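Intracellular protein transport protein USO1 (Saccharomyces cerevisiae S288c, PDB 6LSU) serves in yeast as a membrane tether required for protein transport from the endoplasmic reticulum to the Golgi, here represented by its globular head. Local coordinates at residues 196-200 with 231-237; 437-443 with 532-538; 620-624 with 669-675. All coordinates share one frame; numbering follows the deposited sequence.

All three contacts join helix ends within the helical globular head, and no two share a helix. All are partly buried. Interaction 1 lies in the N-terminal half of the head, between ARM 3 and ARM 4. Interactions 2 and 3 lie in the C-terminal half, their centres about 33 Å apart; interactions 1 and 3 sit on opposite sides of the chain's centre. Interaction 1 has a buried aliphatic side and a charged side toward solvent. Interaction 2 buries the largest area and is built round an aromatic pair, with exposed charges at its margin. Interaction 3 is the smallest, a threonine and a valine packed against a helix end.

Interaction 1 of 3, residues 196-200 with 231-237; sequences VSLLD and ENIFERL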
loop_
_atom_site.group_PDB
_atom_site.type_symbol
_atom_site.label_atom_id
_atom_site.label_comp_id
_atom_site.label_asym_id
_atom_site.label_seq_id
_atom_site.Cartn_x
_atom_site.Cartn_y
_atom_site.Cartn_z
ATOM N N VAL A 196 -3.476 17.042 -24.390
ATOM C CA VAL A 196 -4.614 16.115 -24.130
ATOM C C VAL A 196 -5.189 15.667 -25.489
ATOM O O VAL A 196 -5.523 14.450 -25.633
ATOM C CB VAL A 196 -5.676 16.746 -23.216
ATOM C CG1 VAL A 196 -6.903 15.859 -23.129
ATOM C CG2 VAL A 196 -5.128 17.048 -21.834
ATOM N N SER A 197 -5.217 16.554 -26.482
ATOM C CA SER A 197 -5.818 16.256 -27.810
ATOM C C SER A 197 -4.979 15.220 -28.554
ATOM O O SER A 197 -5.606 14.445 -29.337
ATOM C CB SER A 197 -6.035 17.488 -28.640
ATOM O OG SER A 197 -6.819 18.446 -27.918
ATOM N N LEU A 198 -3.652 15.157 -28.309
ATOM C CA LEU A 198 -2.780 14.098 -28.907
ATOM C C LEU A 198 -3.379 12.695 -28.650
ATOM O O LEU A 198 -3.183 11.828 -29.453
ATOM C CB LEU A 198 -1.362 14.208 -28.364
ATOM C CG LEU A 198 -0.599 15.484 -28.683
ATOM C CD1 LEU A 198 0.677 15.515 -27.876
ATOM C CD2 LEU A 198 -0.295 15.588 -30.186
ATOM N N LEU A 199 -4.184 12.510 -27.592
ATOM C CA LEU A 199 -4.861 11.234 -27.220
ATOM C C LEU A 199 -5.889 10.840 -28.264
ATOM O O LEU A 199 -6.216 9.654 -28.272
ATOM C CB LEU A 199 -5.560 11.342 -25.861
ATOM C CG LEU A 199 -4.644 11.436 -24.653
ATOM C CD1 LEU A 199 -5.415 11.646 -23.375
ATOM C CD2 LEU A 199 -3.808 10.187 -24.568
ATOM N N ASP A 200 -6.372 11.786 -29.083
ATOM C CA ASP A 200 -7.303 11.510 -30.215
ATOM C C ASP A 200 -6.516 11.287 -31.506
ATOM O O ASP A 200 -7.112 10.933 -32.530
ATOM C CB ASP A 200 -8.303 12.645 -30.439
ATOM C CG ASP A 200 -9.194 12.864 -29.239
ATOM O OD1 ASP A 200 -9.669 11.855 -28.677
ATOM O OD2 ASP A 200 -9.337 14.037 -28.833
ATOM N N GLU A 231 -9.849 19.108 -19.154
ATOM C CA GLU A 231 -9.776 18.671 -20.578
ATOM C C GLU A 231 -10.498 17.327 -20.782
ATOM O O GLU A 231 -10.226 16.625 -21.810
ATOM C CB GLU A 231 -8.317 18.612 -21.030
ATOM C CG GLU A 231 -7.657 19.987 -21.074
ATOM C CD GLU A 231 -8.459 21.006 -21.882
ATOM O OE1 GLU A 231 -9.052 20.599 -22.932
ATOM O OE2 GLU A 231 -8.503 22.199 -21.461
ATOM N N ASN A 232 -11.402 16.976 -19.869
ATOM C CA ASN A 232 -12.283 15.790 -20.020
ATOM C C ASN A 232 -11.396 14.565 -20.270
ATOM O O ASN A 232 -11.692 13.776 -21.200
ATOM C CB ASN A 232 -13.322 16.003 -21.132
ATOM C CG ASN A 232 -14.222 14.799 -21.317
ATOM O OD1 ASN A 232 -14.923 14.382 -20.395
ATOM N ND2 ASN A 232 -14.181 14.204 -22.495
ATOM N N ILE A 233 -10.344 14.422 -19.463
ATOM C CA ILE A 233 -9.290 13.377 -19.673
ATOM C C ILE A 233 -9.760 11.984 -19.185
ATOM O O ILE A 233 -9.427 10.990 -19.885
ATOM C CB ILE A 233 -7.969 13.820 -19.039
ATOM C CG1 ILE A 233 -6.839 12.875 -19.444
ATOM C CG2 ILE A 233 -8.098 13.958 -17.533
ATOM C CD1 ILE A 233 -5.475 13.481 -19.275
ATOM N N PHE A 234 -10.505 11.875 -18.069
ATOM C CA PHE A 234 -10.995 10.583 -17.522
ATOM C C PHE A 234 -11.740 9.787 -18.599
ATOM O O PHE A 234 -11.418 8.571 -18.782
ATOM C CB PHE A 234 -11.809 10.803 -16.248
ATOM C CG PHE A 234 -11.004 11.531 -15.194
ATOM C CD1 PHE A 234 -9.644 11.313 -15.074
ATOM C CD2 PHE A 234 -11.575 12.496 -14.411
ATOM C CE1 PHE A 234 -8.894 11.994 -14.130
ATOM C CE2 PHE A 234 -10.814 13.222 -13.507
ATOM C CZ PHE A 234 -9.485 12.938 -13.331
ATOM N N GLU A 235 -12.644 10.440 -19.334
ATOM C CA GLU A 235 -13.437 9.829 -20.442
ATOM C C GLU A 235 -12.474 9.233 -21.474
ATOM O O GLU A 235 -12.637 8.034 -21.872
ATOM C CB GLU A 235 -14.339 10.890 -21.074
ATOM C CG GLU A 235 -15.607 10.346 -21.717
ATOM C CD GLU A 235 -16.753 11.345 -21.746
ATOM O OE1 GLU A 235 -17.457 11.490 -20.707
ATOM O OE2 GLU A 235 -16.928 12.000 -22.798
ATOM N N ARG A 236 -11.462 10.013 -21.846
ATOM C CA ARG A 236 -10.464 9.629 -22.875
ATOM C C ARG A 236 -9.689 8.395 -22.409
ATOM O O ARG A 236 -9.648 7.383 -23.137
ATOM C CB ARG A 236 -9.497 10.789 -23.120
ATOM C CG ARG A 236 -10.149 12.017 -23.743
ATOM C CD ARG A 236 -9.113 13.058 -24.109
ATOM N NE ARG A 236 -9.677 14.384 -24.322
ATOM C CZ ARG A 236 -9.744 15.011 -25.495
ATOM N NH1 ARG A 236 -9.282 14.436 -26.595
ATOM N NH2 ARG A 236 -10.269 16.221 -25.548
ATOM N N LEU A 237 -9.092 8.473 -21.223
ATOM C CA LEU A 237 -8.168 7.425 -20.718
ATOM C C LEU A 237 -8.930 6.108 -20.540
ATOM O O LEU A 237 -8.361 5.084 -20.948
ATOM C CB LEU A 237 -7.492 7.904 -19.422
ATOM C CG LEU A 237 -6.463 9.022 -19.613
ATOM C CD1 LEU A 237 -5.767 9.363 -18.299
ATOM C CD2 LEU A 237 -5.440 8.644 -20.661
#
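Val196 and Arg236 cross at about a right angle. The valine puts CG1 over one face of the guanidinium, 3.4 Å from Arg236 NE. That methyl is anti to the backbone N (chi1 172°), which leaves CG2 to meet the start of the other segment. There Val196 CG2 lies 3.6 Å from Glu231 CB. The Arg236 chain runs extended from CG to NE, and its NE gives a weak hydrogen bond of 3.4 Å to Glu231 O. This weak bond links the arginine to the residues just before its own helix. The contact joins the C-terminal end of helix 191-198 in ARM 3 to the first turn of helix 233-244 in ARM 4, as neighbouring repeats pack in an armadillo array. Leu199 CD1 enters on the buried side. It stands 4.0 Å from Arg236 CD and 4.0 Å from Leu237 CD2, and Ile233 CG1 is 4.4 Å from the same Leu199 CD1. Helix 204-218 packs on Leu199 and helix 251-264 on Leu237. On the exposed side Asp200 reaches the guanidinium edge at NH1. The two groups pair as a salt bridge, but they are modelled too close together and the details are doubtful.

Interaction 2 of 3, residues 437-443 with 532-538; sequences DNFDLQR and HKYSEEL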
loop_
_atom_site.group_PDB
_atom_site.type_symbol
_atom_site.label_atom_id
_atom_site.label_comp_id
_atom_site.label_asym_id
_atom_site.label_seq_id
_atom_site.Cartn_x
_atom_site.Cartn_y
_atom_site.Cartn_z
ATOM N N ASP A 437 -14.687 3.333 15.567
ATOM C CA ASP A 437 -15.545 4.445 16.086
ATOM C C ASP A 437 -17.030 4.111 16.016
ATOM O O ASP A 437 -17.823 5.033 15.878
ATOM C CB ASP A 437 -15.307 5.722 15.298
ATOM C CG ASP A 437 -13.917 6.244 15.526
ATOM O OD1 ASP A 437 -13.499 6.253 16.713
ATOM O OD2 ASP A 437 -13.275 6.641 14.524
ATOM N N ASN A 438 -17.388 2.841 16.181
ATOM C CA ASN A 438 -18.782 2.341 16.131
ATOM C C ASN A 438 -19.021 1.411 17.325
ATOM O O ASN A 438 -19.046 0.129 17.173
ATOM C CB ASN A 438 -18.965 1.664 14.791
ATOM C CG ASN A 438 -20.402 1.522 14.383
ATOM O OD1 ASN A 438 -21.296 1.404 15.247
ATOM N ND2 ASN A 438 -20.623 1.485 13.064
ATOM N N PHE A 439 -19.181 2.004 18.494
ATOM C CA PHE A 439 -19.477 1.283 19.757
ATOM C C PHE A 439 -20.622 0.274 19.611
ATOM O O PHE A 439 -20.499 -0.845 20.098
ATOM C CB PHE A 439 -19.794 2.239 20.902
ATOM C CG PHE A 439 -20.267 1.472 22.114
ATOM C CD1 PHE A 439 -19.369 0.810 22.948
ATOM C CD2 PHE A 439 -21.629 1.359 22.392
ATOM C CE1 PHE A 439 -19.825 0.086 24.039
ATOM C CE2 PHE A 439 -22.079 0.619 23.474
ATOM C CZ PHE A 439 -21.180 -0.021 24.290
ATOM N N ASP A 440 -21.723 0.642 18.989
ATOM C CA ASP A 440 -22.903 -0.265 18.877
ATOM C C ASP A 440 -22.466 -1.510 18.110
ATOM O O ASP A 440 -22.817 -2.669 18.489
ATOM C CB ASP A 440 -24.097 0.443 18.226
ATOM C CG ASP A 440 -24.522 1.745 18.928
ATOM O OD1 ASP A 440 -24.347 1.833 20.175
ATOM O OD2 ASP A 440 -25.030 2.679 18.204
ATOM N N LEU A 441 -21.687 -1.333 17.053
ATOM C CA LEU A 441 -21.359 -2.488 16.182
ATOM C C LEU A 441 -20.327 -3.380 16.904
ATOM O O LEU A 441 -20.284 -4.618 16.711
ATOM C CB LEU A 441 -20.815 -1.922 14.876
ATOM C CG LEU A 441 -20.968 -2.831 13.663
ATOM C CD1 LEU A 441 -22.404 -3.302 13.499
ATOM C CD2 LEU A 441 -20.526 -2.072 12.432
ATOM N N GLN A 442 -19.515 -2.747 17.741
ATOM C CA GLN A 442 -18.539 -3.444 18.599
ATOM C C GLN A 442 -19.310 -4.274 19.635
ATOM O O GLN A 442 -19.199 -5.537 19.608
ATOM C CB GLN A 442 -17.591 -2.446 19.230
ATOM C CG GLN A 442 -16.433 -2.123 18.326
ATOM C CD GLN A 442 -15.626 -0.962 18.847
ATOM O OE1 GLN A 442 -15.349 -0.886 20.039
ATOM N NE2 GLN A 442 -15.278 -0.027 17.963
ATOM N N ARG A 443 -20.161 -3.622 20.429
ATOM C CA ARG A 443 -21.042 -4.332 21.397
ATOM C C ARG A 443 -21.846 -5.481 20.730
ATOM O O ARG A 443 -21.851 -6.595 21.307
ATOM C CB ARG A 443 -21.936 -3.302 22.078
ATOM C CG ARG A 443 -22.835 -3.873 23.164
ATOM C CD ARG A 443 -23.623 -2.777 23.875
ATOM N NE ARG A 443 -24.823 -3.293 24.513
ATOM C CZ ARG A 443 -25.942 -3.668 23.881
ATOM N NH1 ARG A 443 -26.038 -3.591 22.562
ATOM N NH2 ARG A 443 -26.971 -4.126 24.579
ATOM N N HIS A 532 -10.820 4.474 24.188
ATOM C CA HIS A 532 -12.095 4.183 23.467
ATOM C C HIS A 532 -13.299 4.586 24.334
ATOM O O HIS A 532 -13.242 4.411 25.578
ATOM C CB HIS A 532 -12.205 2.705 23.050
ATOM C CG HIS A 532 -12.005 2.432 21.593
ATOM N ND1 HIS A 532 -12.792 1.522 20.895
ATOM C CD2 HIS A 532 -11.099 2.907 20.709
ATOM C CE1 HIS A 532 -12.389 1.476 19.637
ATOM N NE2 HIS A 532 -11.346 2.314 19.498
ATOM N N LYS A 533 -14.343 5.093 23.671
ATOM C CA LYS A 533 -15.688 5.403 24.231
ATOM C C LYS A 533 -16.422 4.117 24.630
ATOM O O LYS A 533 -16.677 3.273 23.721
ATOM C CB LYS A 533 -16.535 6.127 23.180
ATOM C CG LYS A 533 -16.489 5.528 21.773
ATOM C CD LYS A 533 -15.613 6.295 20.785
ATOM C CE LYS A 533 -16.134 6.225 19.364
ATOM N NZ LYS A 533 -16.230 7.569 18.751
ATOM N N TYR A 534 -16.757 3.993 25.925
ATOM C CA TYR A 534 -17.532 2.873 26.531
ATOM C C TYR A 534 -16.765 1.541 26.443
ATOM O O TYR A 534 -17.428 0.473 26.471
ATOM C CB TYR A 534 -18.903 2.741 25.857
ATOM C CG TYR A 534 -19.814 3.925 26.049
ATOM C CD1 TYR A 534 -20.320 4.234 27.303
ATOM C CD2 TYR A 534 -20.170 4.740 24.981
ATOM C CE1 TYR A 534 -21.160 5.320 27.494
ATOM C CE2 TYR A 534 -21.007 5.832 25.154
ATOM C CZ TYR A 534 -21.505 6.122 26.414
ATOM O OH TYR A 534 -22.331 7.197 26.573
ATOM N N SER A 535 -15.424 1.570 26.402
ATOM C CA SER A 535 -14.587 0.336 26.418
ATOM C C SER A 535 -14.957 -0.522 27.648
ATOM O O SER A 535 -14.975 -1.763 27.530
ATOM C CB SER A 535 -13.096 0.638 26.344
ATOM O OG SER A 535 -12.516 0.868 27.620
ATOM N N GLU A 536 -15.300 0.115 28.770
ATOM C CA GLU A 536 -15.684 -0.582 30.026
ATOM C C GLU A 536 -16.735 -1.658 29.724
ATOM O O GLU A 536 -16.520 -2.813 30.059
ATOM C CB GLU A 536 -16.172 0.421 31.071
ATOM C CG GLU A 536 -15.764 0.032 32.481
ATOM C CD GLU A 536 -16.101 1.046 33.564
ATOM O OE1 GLU A 536 -15.931 2.264 33.314
ATOM O OE2 GLU A 536 -16.538 0.616 34.657
ATOM N N GLU A 537 -17.820 -1.310 29.047
ATOM C CA GLU A 537 -18.906 -2.259 28.706
ATOM C C GLU A 537 -18.342 -3.475 27.984
ATOM O O GLU A 537 -18.845 -4.589 28.232
ATOM C CB GLU A 537 -19.930 -1.637 27.767
ATOM C CG GLU A 537 -21.378 -1.899 28.177
ATOM C CD GLU A 537 -22.140 -0.636 28.559
ATOM O OE1 GLU A 537 -23.385 -0.633 28.405
ATOM O OE2 GLU A 537 -21.487 0.361 28.997
ATOM N N LEU A 538 -17.392 -3.270 27.071
ATOM C CA LEU A 538 -16.858 -4.347 26.212
ATOM C C LEU A 538 -15.972 -5.236 27.096
ATOM O O LEU A 538 -16.067 -6.474 27.008
ATOM C CB LEU A 538 -16.075 -3.732 25.047
ATOM C CG LEU A 538 -16.860 -2.839 24.091
ATOM C CD1 LEU A 538 -15.903 -2.027 23.220
ATOM C CD2 LEU A 538 -17.789 -3.658 23.214
#
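The amide of Gln442 turns its OE1 to His532 and Leu538, while its NE2 is hydrogen-bonded to the backbone O of Phe435. That bond helps orient the amide. Gln442 OE1 faces the edge of the imidazole, in its plane, 3.6 Å from His532 ND1, a close approach rather than a hydrogen bond. The amide and ring planes are 31° apart. Leu538 CD1 approaches the same oxygen, Gln442 OE1, at 3.4 Å. Phe439, with CG opposite the backbone N (chi1 172°), carries its ring across to the other segment. Tyr534 sits over one face, with its CB 3.3 Å from Phe439 CE1. The Tyr534 ring turns its edge toward that face, with centroids 5.3 Å apart and planes at 52°. Arg443 CB, one turn on in the same helix, lies over the opposite face, toward the rim. At the ring edge, Glu537 CB is 4.0 Å from Phe439 CZ. The contact pairs the starts of helices 439-459 and 535-543; segment 437-443 falls in ARM 8 of the globular head. Asn438 is the N-cap of the first, accepting a weak capping bond from Leu441 N at OD1. A type II turn from His532 to Ser535 leads into the second. At the exposed margin Lys533 NZ and Asp437 OD1 form a long salt bridge of 3.7 Å. Leu538 CD2 packs against the backbone of helix 439-459, 3.7 Å from Arg443 N.

Interaction 3 of 3, residues 620-624 with 669-675; sequences EDVTI and QFKKDSY
Two aromatic rings, Phe670 and Tyr675, present their edges to Thr623. Thr623 CG2 lies near the plane of the Phe670 ring, 4.0 Å from its CE1, and the same methyl also touches Tyr675 CB. Thr623 OG1 lies near the plane of the Tyr675 ring, 3.3 Å from its CD1. Other aromatics lie around them: Phe676 stacks with Phe670, and Phe709 meets it edge-to-face. Tyr675 makes an edge-to-face pair with Tyr700. Ser674 stands between the two rings along the chain. Its CB is 3.7 Å from Thr623 OG1 and 3.9 Å from Thr623 CG2. The backbones come closest here, with the CA atoms of Thr623 and Ser674 5.4 Å apart. The modelled approach of Ser674 OG to Phe670 O is too short to trust. Beside the threonine, a valine meets an amide. Val622 CG2 comes to 3.3 Å from Gln669 OE1. The Gln669 chain is extended beyond CG and crosses the valine at about a right angle. Further in, Phe670 also rests on Cys626, Leu627 and Met630 of helix 622-637. The start of that helix, which falls in ARM 10, packs against the C-terminal part of helix 660-673 and the residues that follow. Such packing of successive helices is consistent with an armadillo-type repeat in the alpha-helical array of the head.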
loop_
_atom_site.group_PDB
_atom_site.type_symbol
_atom_site.label_atom_id
_atom_site.label_comp_id
_atom_site.label_asym_id
_atom_site.label_seq_id
_atom_site.Cartn_x
_atom_site.Cartn_y
_atom_site.Cartn_z
ATOM N N GLU A 620 17.853 -17.448 30.283
ATOM C CA GLU A 620 17.039 -18.473 29.567
ATOM C C GLU A 620 15.862 -17.827 28.816
ATOM O O GLU A 620 15.808 -18.009 27.575
ATOM C CB GLU A 620 16.601 -19.646 30.450
ATOM C CG GLU A 620 17.286 -20.945 30.021
ATOM C CD GLU A 620 16.399 -22.169 29.888
ATOM O OE1 GLU A 620 16.932 -23.294 30.004
ATOM O OE2 GLU A 620 15.188 -21.996 29.651
ATOM N N ASP A 621 14.958 -17.109 29.488
ATOM C CA ASP A 621 13.746 -16.559 28.815
ATOM C C ASP A 621 13.458 -15.154 29.317
ATOM O O ASP A 621 12.417 -14.994 29.958
ATOM C CB ASP A 621 12.507 -17.408 29.098
ATOM C CG ASP A 621 12.287 -18.546 28.124
ATOM O OD1 ASP A 621 12.468 -18.313 26.915
ATOM O OD2 ASP A 621 11.902 -19.648 28.590
ATOM N N VAL A 622 14.321 -14.187 29.024
ATOM C CA VAL A 622 14.296 -12.874 29.733
ATOM C C VAL A 622 12.997 -12.118 29.410
ATOM O O VAL A 622 12.537 -11.267 30.278
ATOM C CB VAL A 622 15.554 -12.046 29.422
ATOM C CG1 VAL A 622 15.955 -12.151 27.962
ATOM C CG2 VAL A 622 15.378 -10.601 29.846
ATOM N N THR A 623 12.406 -12.390 28.234
ATOM C CA THR A 623 11.181 -11.694 27.771
ATOM C C THR A 623 9.975 -12.218 28.565
ATOM O O THR A 623 9.365 -11.403 29.308
ATOM C CB THR A 623 11.010 -11.800 26.254
ATOM O OG1 THR A 623 12.297 -11.783 25.643
ATOM C CG2 THR A 623 10.214 -10.642 25.706
ATOM N N ILE A 624 9.652 -13.509 28.457
ATOM C CA ILE A 624 8.613 -14.122 29.328
ATOM C C ILE A 624 8.858 -13.737 30.796
ATOM O O ILE A 624 7.922 -13.280 31.488
ATOM C CB ILE A 624 8.577 -15.642 29.216
ATOM C CG1 ILE A 624 8.489 -16.147 27.777
ATOM C CG2 ILE A 624 7.423 -16.123 30.061
ATOM C CD1 ILE A 624 7.291 -15.630 27.034
ATOM N N GLN A 669 14.784 -3.975 32.152
ATOM C CA GLN A 669 15.534 -4.909 31.278
ATOM C C GLN A 669 14.653 -5.257 30.084
ATOM O O GLN A 669 15.223 -5.610 29.008
ATOM C CB GLN A 669 15.982 -6.192 31.980
ATOM C CG GLN A 669 16.715 -7.123 31.017
ATOM C CD GLN A 669 17.458 -8.277 31.647
ATOM O OE1 GLN A 669 16.871 -9.119 32.331
ATOM N NE2 GLN A 669 18.757 -8.347 31.365
ATOM N N PHE A 670 13.328 -5.190 30.264
ATOM C CA PHE A 670 12.316 -5.533 29.229
ATOM C C PHE A 670 12.358 -4.502 28.091
ATOM O O PHE A 670 12.328 -4.911 26.912
ATOM C CB PHE A 670 10.915 -5.598 29.844
ATOM C CG PHE A 670 9.807 -5.835 28.850
ATOM C CD1 PHE A 670 9.648 -7.072 28.243
ATOM C CD2 PHE A 670 8.975 -4.795 28.468
ATOM C CE1 PHE A 670 8.634 -7.285 27.323
ATOM C CE2 PHE A 670 7.973 -5.008 27.535
ATOM C CZ PHE A 670 7.787 -6.256 26.982
ATOM N N LYS A 671 12.390 -3.217 28.456
ATOM C CA LYS A 671 12.523 -2.079 27.512
ATOM C C LYS A 671 13.828 -2.241 26.721
ATOM O O LYS A 671 13.754 -2.178 25.487
ATOM C CB LYS A 671 12.437 -0.733 28.255
ATOM C CG LYS A 671 12.032 0.469 27.401
ATOM C CD LYS A 671 12.197 0.241 25.886
ATOM C CE LYS A 671 11.966 1.453 25.001
ATOM N NZ LYS A 671 10.524 1.738 24.791
ATOM N N LYS A 672 14.971 -2.498 27.370
ATOM C CA LYS A 672 16.311 -2.327 26.729
ATOM C C LYS A 672 16.906 -3.632 26.179
ATOM O O LYS A 672 17.700 -3.522 25.264
ATOM C CB LYS A 672 17.334 -1.700 27.681
ATOM C CG LYS A 672 16.829 -0.591 28.598
ATOM C CD LYS A 672 16.341 0.685 27.919
ATOM C CE LYS A 672 17.328 1.332 26.960
ATOM N NZ LYS A 672 16.923 1.168 25.541
ATOM N N ASP A 673 16.587 -4.816 26.694
ATOM C CA ASP A 673 17.416 -6.027 26.412
ATOM C C ASP A 673 16.555 -7.252 26.043
ATOM O O ASP A 673 17.094 -8.374 26.070
ATOM C CB ASP A 673 18.357 -6.318 27.593
ATOM C CG ASP A 673 19.544 -7.213 27.266
ATOM O OD1 ASP A 673 19.799 -7.457 26.061
ATOM O OD2 ASP A 673 20.211 -7.660 28.224
ATOM N N SER A 674 15.288 -7.071 25.654
ATOM C CA SER A 674 14.373 -8.187 25.278
ATOM C C SER A 674 13.936 -8.074 23.816
ATOM O O SER A 674 14.347 -7.121 23.131
ATOM C CB SER A 674 13.165 -8.212 26.175
ATOM O OG SER A 674 12.409 -7.025 26.004
ATOM N N TYR A 675 13.094 -9.008 23.368
ATOM C CA TYR A 675 12.371 -8.931 22.071
ATOM C C TYR A 675 11.691 -7.569 21.920
ATOM O O TYR A 675 11.730 -6.960 20.834
ATOM C CB TYR A 675 11.313 -10.012 21.962
ATOM C CG TYR A 675 11.869 -11.333 21.514
ATOM C CD1 TYR A 675 12.676 -12.095 22.334
ATOM C CD2 TYR A 675 11.582 -11.829 20.259
ATOM C CE1 TYR A 675 13.186 -13.317 21.917
ATOM C CE2 TYR A 675 12.078 -13.051 19.830
ATOM C CZ TYR A 675 12.899 -13.796 20.655
ATOM O OH TYR A 675 13.377 -15.008 20.253
#